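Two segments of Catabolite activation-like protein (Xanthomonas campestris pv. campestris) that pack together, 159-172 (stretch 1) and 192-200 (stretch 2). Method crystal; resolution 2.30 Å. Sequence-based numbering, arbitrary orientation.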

ATOM      1  N   ASP D 159       9.365 -18.007  -1.031  1.00 45.47           N
ATOM      2  CA  ASP D 159      10.001 -18.375  -2.294  1.00 45.11           C
ATOM      3  C   ASP D 159       9.033 -18.279  -3.472  1.00 43.84           C
ATOM      4  O   ASP D 159       7.817 -18.300  -3.296  1.00 41.69           O
ATOM      5  N   VAL D 160       9.589 -18.194  -4.675  1.00 44.51           N
ATOM      6  CA  VAL D 160       8.808 -18.086  -5.901  1.00 45.53           C
ATOM      7  C   VAL D 160       7.694 -19.132  -5.956  1.00 46.80           C
ATOM      8  O   VAL D 160       6.507 -18.796  -5.878  1.00 45.23           O
ATOM      9  N   THR D 161       8.080 -20.401  -6.081  1.00 48.01           N
ATOM     10  CA  THR D 161       7.113 -21.491  -6.148  1.00 48.61           C
ATOM     11  C   THR D 161       6.057 -21.287  -5.070  1.00 49.63           C
ATOM     12  O   THR D 161       4.857 -21.417  -5.320  1.00 50.53           O
ATOM     13  N   ASP D 162       6.514 -20.949  -3.869  1.00 50.68           N
ATOM     14  CA  ASP D 162       5.615 -20.718  -2.749  1.00 52.26           C
ATOM     15  C   ASP D 162       4.592 -19.626  -3.085  1.00 52.26           C
ATOM     16  O   ASP D 162       3.388 -19.834  -2.936  1.00 52.12           O
ATOM     17  N   ARG D 163       5.075 -18.469  -3.543  1.00 51.00           N
ATOM     18  CA  ARG D 163       4.192 -17.350  -3.883  1.00 49.07           C
ATOM     19  C   ARG D 163       3.219 -17.726  -5.003  1.00 49.21           C
ATOM     20  O   ARG D 163       2.044 -17.374  -4.957  1.00 49.14           O
ATOM     21  N   ILE D 164       3.711 -18.439  -6.010  1.00 49.72           N
ATOM     22  CA  ILE D 164       2.865 -18.839  -7.129  1.00 50.88           C
ATOM     23  C   ILE D 164       1.700 -19.727  -6.687  1.00 51.08           C
ATOM     24  O   ILE D 164       0.567 -19.535  -7.128  1.00 50.27           O
ATOM     25  N   VAL D 165       1.979 -20.695  -5.817  1.00 51.49           N
ATOM     26  CA  VAL D 165       0.933 -21.585  -5.319  1.00 53.12           C
ATOM     27  C   VAL D 165      -0.152 -20.767  -4.623  1.00 54.09           C
ATOM     28  O   VAL D 165      -1.345 -20.926  -4.909  1.00 55.26           O
ATOM     29  N   ARG D 166       0.271 -19.892  -3.712  1.00 54.38           N
ATOM     30  CA  ARG D 166      -0.646 -19.030  -2.976  1.00 54.74           C
ATOM     31  C   ARG D 166      -1.537 -18.226  -3.926  1.00 55.22           C
ATOM     32  O   ARG D 166      -2.757 -18.160  -3.742  1.00 55.80           O
ATOM     33  N   THR D 167      -0.922 -17.626  -4.946  1.00 54.88           N
ATOM     34  CA  THR D 167      -1.642 -16.813  -5.930  1.00 55.15           C
ATOM     35  C   THR D 167      -2.574 -17.634  -6.830  1.00 56.04           C
ATOM     36  O   THR D 167      -3.573 -17.115  -7.338  1.00 55.68           O
ATOM     37  N   LEU D 168      -2.240 -18.903  -7.046  1.00 56.77           N
ATOM     38  CA  LEU D 168      -3.083 -19.767  -7.863  1.00 57.32           C
ATOM     39  C   LEU D 168      -4.390 -19.994  -7.117  1.00 57.81           C
ATOM     40  O   LEU D 168      -5.460 -20.057  -7.722  1.00 57.84           O
ATOM     41  N   HIS D 169      -4.300 -20.095  -5.794  1.00 58.42           N
ATOM     42  CA  HIS D 169      -5.484 -20.315  -4.973  1.00 60.69           C
ATOM     43  C   HIS D 169      -6.340 -19.062  -4.805  1.00 61.02           C
ATOM     44  O   HIS D 169      -7.555 -19.156  -4.635  1.00 61.91           O
ATOM     45  N   ASP D 170      -5.714 -17.891  -4.853  1.00 61.70           N
ATOM     46  CA  ASP D 170      -6.458 -16.641  -4.704  1.00 61.53           C
ATOM     47  C   ASP D 170      -7.377 -16.457  -5.911  1.00 61.63           C
ATOM     48  O   ASP D 170      -8.497 -15.958  -5.793  1.00 62.22           O
ATOM     49  N   LEU D 171      -6.899 -16.879  -7.076  1.00 60.90           N
ATOM     50  CA  LEU D 171      -7.678 -16.756  -8.298  1.00 61.04           C
ATOM     51  C   LEU D 171      -8.783 -17.801  -8.367  1.00 60.70           C
ATOM     52  O   LEU D 171      -9.815 -17.576  -8.992  1.00 60.69           O
ATOM     53  N   SER D 172      -8.563 -18.946  -7.727  1.00 60.66           N
ATOM     54  CA  SER D 172      -9.562 -20.009  -7.731  1.00 60.98           C
ATOM     55  C   SER D 172     -10.831 -19.486  -7.094  1.00 61.13           C
ATOM     56  O   SER D 172     -11.920 -20.001  -7.342  1.00 61.18           O
ATOM     57  N   GLU D 192       1.274 -13.017 -16.963  1.00 55.94           N
ATOM     58  CA  GLU D 192       0.569 -12.432 -15.821  1.00 54.35           C
ATOM     59  C   GLU D 192       0.946 -13.084 -14.499  1.00 53.26           C
ATOM     60  O   GLU D 192       1.021 -12.413 -13.470  1.00 52.58           O
ATOM     61  N   LEU D 193       1.179 -14.392 -14.522  1.00 51.68           N
ATOM     62  CA  LEU D 193       1.555 -15.099 -13.308  1.00 50.16           C
ATOM     63  C   LEU D 193       2.863 -14.515 -12.795  1.00 49.05           C
ATOM     64  O   LEU D 193       2.996 -14.187 -11.611  1.00 48.45           O
ATOM     65  N   ALA D 194       3.822 -14.380 -13.703  1.00 46.95           N
ATOM     66  CA  ALA D 194       5.126 -13.831 -13.364  1.00 47.37           C
ATOM     67  C   ALA D 194       5.013 -12.374 -12.896  1.00 47.26           C
ATOM     68  O   ALA D 194       5.809 -11.912 -12.081  1.00 49.16           O
ATOM     69  N   ARG D 195       4.028 -11.651 -13.416  1.00 46.45           N
ATOM     70  CA  ARG D 195       3.820 -10.262 -13.025  1.00 45.65           C
ATOM     71  C   ARG D 195       3.123 -10.198 -11.668  1.00 43.78           C
ATOM     72  O   ARG D 195       3.228  -9.209 -10.944  1.00 42.87           O
ATOM     73  N   LEU D 196       2.412 -11.266 -11.330  1.00 42.69           N
ATOM     74  CA  LEU D 196       1.703 -11.328 -10.063  1.00 42.14           C
ATOM     75  C   LEU D 196       2.621 -11.609  -8.890  1.00 40.93           C
ATOM     76  O   LEU D 196       2.530 -10.945  -7.854  1.00 41.70           O
ATOM     77  N   VAL D 197       3.508 -12.585  -9.048  1.00 37.99           N
ATOM     78  CA  VAL D 197       4.418 -12.955  -7.962  1.00 35.85           C
ATOM     79  C   VAL D 197       5.758 -12.246  -8.010  1.00 35.58           C
ATOM     80  O   VAL D 197       6.576 -12.415  -7.117  1.00 35.01           O
ATOM     81  N   GLY D 198       5.982 -11.470  -9.063  1.00 37.42           N
ATOM     82  CA  GLY D 198       7.226 -10.745  -9.200  1.00 40.75           C
ATOM     83  C   GLY D 198       8.399 -11.631  -9.571  1.00 46.11           C
ATOM     84  O   GLY D 198       9.411 -11.652  -8.864  1.00 46.40           O
ATOM     85  N   CYS D 199       8.265 -12.374 -10.670  1.00 47.70           N
ATOM     86  CA  CYS D 199       9.337 -13.249 -11.140  1.00 51.45           C
ATOM     87  C   CYS D 199       9.362 -13.210 -12.664  1.00 53.48           C
ATOM     88  O   CYS D 199       8.420 -12.724 -13.290  1.00 54.25           O
ATOM     89  N   SER D 200      10.435 -13.719 -13.261  1.00 55.40           N
ATOM     90  CA  SER D 200      10.550 -13.723 -14.717  1.00 56.55           C
ATOM     91  C   SER D 200       9.498 -14.625 -15.351  1.00 56.33           C
ATOM     92  O   SER D 200       9.121 -15.652 -14.782  1.00 56.26           O
TER

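The helix beginning at Val160 crosses the helix that ends near Val197 at 108°, and the contact centres on Val197, Leu193 and Arg163. Val197 loses the most surface. Its CA-to-CB bond points toward the first helix, and its m rotamer sets CG1 3.8 Å from Ile164 CG1, 4.0 Å from Arg163 CB and 3.8 Å from Thr167 OG1, so one methyl group meets the adjacent Arg163 and Ile164 and, a turn later, Thr167. Thr167, also m, turns its hydroxyl back to its own helix, where OG1 donates to Arg163 O (3.2 Å), while its CG2 lies 3.8 Å from Leu196 CD1.

Leu193 leaves its backbone sideways, but its t,p conformation brings the end of the side chain nearer, with CD2 3.6 Å from CG2 of Ile164 (m,t). Leu196 (m,t) extends the apolar layer to Leu171, CD1 to CD1 at 4.3 Å.

Arg163 supplies the polar link. Its side chain starts toward the second stretch and curls through m,t,m so that NE and NH2 both donate to Val197 O, each at 2.8 Å. This carbonyl, just before Gly198 leaves helical phi/psi with positive phi, lies at the guanidinium edge, as does Gly198 O, 3.3 Å from Arg163 NH2. Val160 (t) places CG1 3.8 Å from CB of Cys199.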

ATOM      1  CB  ASP D 159      10.562 -19.798  -2.218  1.00 47.01           C
ATOM      2  CG  ASP D 159       9.493 -20.826  -1.924  1.00 50.19           C
ATOM      3  OD1 ASP D 159       9.303 -21.173  -0.735  1.00 54.74           O
ATOM      4  OD2 ASP D 159       8.826 -21.271  -2.881  1.00 49.89           O
ATOM      5  CB  VAL D 160       9.718 -18.260  -7.132  1.00 46.41           C
ATOM      6  CG1 VAL D 160       9.011 -17.760  -8.380  1.00 47.31           C
ATOM      7  CG2 VAL D 160      11.031 -17.518  -6.908  1.00 48.13           C
ATOM      8  CB  THR D 161       7.792 -22.869  -5.938  1.00 49.61           C
ATOM      9  OG1 THR D 161       8.257 -22.983  -4.590  1.00 50.48           O
ATOM     10  CG2 THR D 161       8.976 -23.029  -6.874  1.00 49.70           C
ATOM     11  CB  ASP D 162       6.427 -20.314  -1.516  1.00 55.59           C
ATOM     12  CG  ASP D 162       5.562 -20.079  -0.292  1.00 59.14           C
ATOM     13  OD1 ASP D 162       4.567 -19.328  -0.398  1.00 62.27           O
ATOM     14  OD2 ASP D 162       5.888 -20.635   0.779  1.00 60.98           O
ATOM     15  CB  ARG D 163       5.004 -16.110  -4.314  1.00 46.54           C
ATOM     16  CG  ARG D 163       6.185 -15.748  -3.407  1.00 44.05           C
ATOM     17  CD  ARG D 163       6.626 -14.271  -3.526  1.00 43.09           C
ATOM     18  NE  ARG D 163       7.240 -13.895  -4.804  1.00 38.82           N
ATOM     19  CZ  ARG D 163       8.518 -14.088  -5.118  1.00 39.12           C
ATOM     20  NH1 ARG D 163       9.347 -14.662  -4.253  1.00 41.55           N
ATOM     21  NH2 ARG D 163       8.977 -13.700  -6.298  1.00 37.77           N
ATOM     22  CB  ILE D 164       3.684 -19.574  -8.210  1.00 51.97           C
ATOM     23  CG1 ILE D 164       4.786 -18.645  -8.734  1.00 53.04           C
ATOM     24  CG2 ILE D 164       2.765 -20.018  -9.346  1.00 51.96           C
ATOM     25  CD1 ILE D 164       5.623 -19.229  -9.865  1.00 54.01           C
ATOM     26  CB  VAL D 165       1.499 -22.620  -4.321  1.00 52.87           C
ATOM     27  CG1 VAL D 165       0.360 -23.350  -3.625  1.00 52.09           C
ATOM     28  CG2 VAL D 165       2.387 -23.614  -5.061  1.00 52.10           C
ATOM     29  CB  ARG D 166       0.141 -18.069  -2.078  1.00 54.76           C
ATOM     30  CG  ARG D 166       0.612 -18.645  -0.743  1.00 55.04           C
ATOM     31  CD  ARG D 166       1.345 -17.569   0.044  1.00 56.53           C
ATOM     32  NE  ARG D 166       1.300 -17.766   1.492  1.00 58.62           N
ATOM     33  CZ  ARG D 166       1.966 -18.709   2.150  1.00 60.01           C
ATOM     34  NH1 ARG D 166       2.739 -19.562   1.492  1.00 61.65           N
ATOM     35  NH2 ARG D 166       1.871 -18.792   3.471  1.00 59.91           N
ATOM     36  CB  THR D 167      -0.657 -16.010  -6.817  1.00 54.16           C
ATOM     37  OG1 THR D 167       0.069 -15.081  -6.006  1.00 54.77           O
ATOM     38  CG2 THR D 167      -1.400 -15.245  -7.883  1.00 53.80           C
ATOM     39  CB  LEU D 168      -2.396 -21.111  -8.123  1.00 57.72           C
ATOM     40  CG  LEU D 168      -1.400 -21.149  -9.288  1.00 57.48           C
ATOM     41  CD1 LEU D 168      -0.599 -22.447  -9.263  1.00 56.28           C
ATOM     42  CD2 LEU D 168      -2.169 -21.012 -10.590  1.00 56.62           C
ATOM     43  CB  HIS D 169      -5.086 -20.866  -3.597  1.00 61.20           C
ATOM     44  CG  HIS D 169      -4.644 -22.296  -3.625  1.00 62.73           C
ATOM     45  ND1 HIS D 169      -5.481 -23.325  -4.002  1.00 63.58           N
ATOM     46  CD2 HIS D 169      -3.456 -22.870  -3.319  1.00 63.33           C
ATOM     47  CE1 HIS D 169      -4.827 -24.471  -3.927  1.00 64.08           C
ATOM     48  NE2 HIS D 169      -3.596 -24.223  -3.514  1.00 63.39           N
ATOM     49  CB  ASP D 170      -5.490 -15.455  -4.597  1.00 62.26           C
ATOM     50  CG  ASP D 170      -6.186 -14.164  -4.176  1.00 63.65           C
ATOM     51  OD1 ASP D 170      -6.848 -14.159  -3.115  1.00 63.66           O
ATOM     52  OD2 ASP D 170      -6.069 -13.155  -4.907  1.00 64.07           O
ATOM     53  CB  LEU D 171      -6.761 -16.886  -9.513  1.00 58.87           C
ATOM     54  CG  LEU D 171      -5.688 -15.800  -9.576  1.00 58.32           C
ATOM     55  CD1 LEU D 171      -4.649 -16.155 -10.631  1.00 57.20           C
ATOM     56  CD2 LEU D 171      -6.352 -14.456  -9.865  1.00 55.84           C
ATOM     57  CB  SER D 172      -9.071 -21.222  -6.940  1.00 59.66           C
ATOM     58  OG  SER D 172      -7.975 -21.839  -7.592  1.00 60.42           O
ATOM     59  CB  GLU D 192      -0.948 -12.521 -16.014  1.00 55.60           C
ATOM     60  CG  GLU D 192      -1.566 -11.271 -16.630  1.00 56.83           C
ATOM     61  CD  GLU D 192      -1.407 -10.040 -15.746  1.00 56.06           C
ATOM     62  OE1 GLU D 192      -1.998 -10.014 -14.645  1.00 54.03           O
ATOM     63  OE2 GLU D 192      -0.690  -9.101 -16.152  1.00 56.30           O
ATOM     64  CB  LEU D 193       1.744 -16.586 -13.590  1.00 50.80           C
ATOM     65  CG  LEU D 193       1.722 -17.451 -12.332  1.00 51.11           C
ATOM     66  CD1 LEU D 193       0.363 -17.306 -11.665  1.00 51.03           C
ATOM     67  CD2 LEU D 193       1.987 -18.904 -12.689  1.00 51.87           C
ATOM     68  CB  ALA D 194       6.047 -13.932 -14.555  1.00 45.64           C
ATOM     69  CB  ARG D 195       2.977  -9.530 -14.076  1.00 45.28           C
ATOM     70  CG  ARG D 195       3.756  -9.095 -15.294  1.00 46.99           C
ATOM     71  CD  ARG D 195       2.930  -8.196 -16.207  1.00 48.18           C
ATOM     72  NE  ARG D 195       1.891  -8.941 -16.904  1.00 49.97           N
ATOM     73  CZ  ARG D 195       1.720  -8.928 -18.221  1.00 50.92           C
ATOM     74  NH1 ARG D 195       0.745  -9.642 -18.772  1.00 51.55           N
ATOM     75  NH2 ARG D 195       2.525  -8.201 -18.988  1.00 50.81           N
ATOM     76  CB  LEU D 196       0.606 -12.395 -10.116  1.00 43.32           C
ATOM     77  CG  LEU D 196      -0.674 -11.988 -10.844  1.00 43.52           C
ATOM     78  CD1 LEU D 196      -1.554 -13.199 -11.070  1.00 44.36           C
ATOM     79  CD2 LEU D 196      -1.401 -10.942 -10.025  1.00 44.45           C
ATOM     80  CB  VAL D 197       4.689 -14.479  -7.941  1.00 35.06           C
ATOM     81  CG1 VAL D 197       3.382 -15.235  -7.823  1.00 33.90           C
ATOM     82  CG2 VAL D 197       5.444 -14.897  -9.190  1.00 32.74           C
ATOM     83  CB  CYS D 199       9.123 -14.692 -10.660  1.00 50.11           C
ATOM     84  SG  CYS D 199       7.727 -15.559 -11.414  1.00 52.23           S
ATOM     85  CB  SER D 200      11.946 -14.186 -15.142  1.00 57.04           C
ATOM     86  OG  SER D 200      12.199 -15.517 -14.726  1.00 62.38           O
TER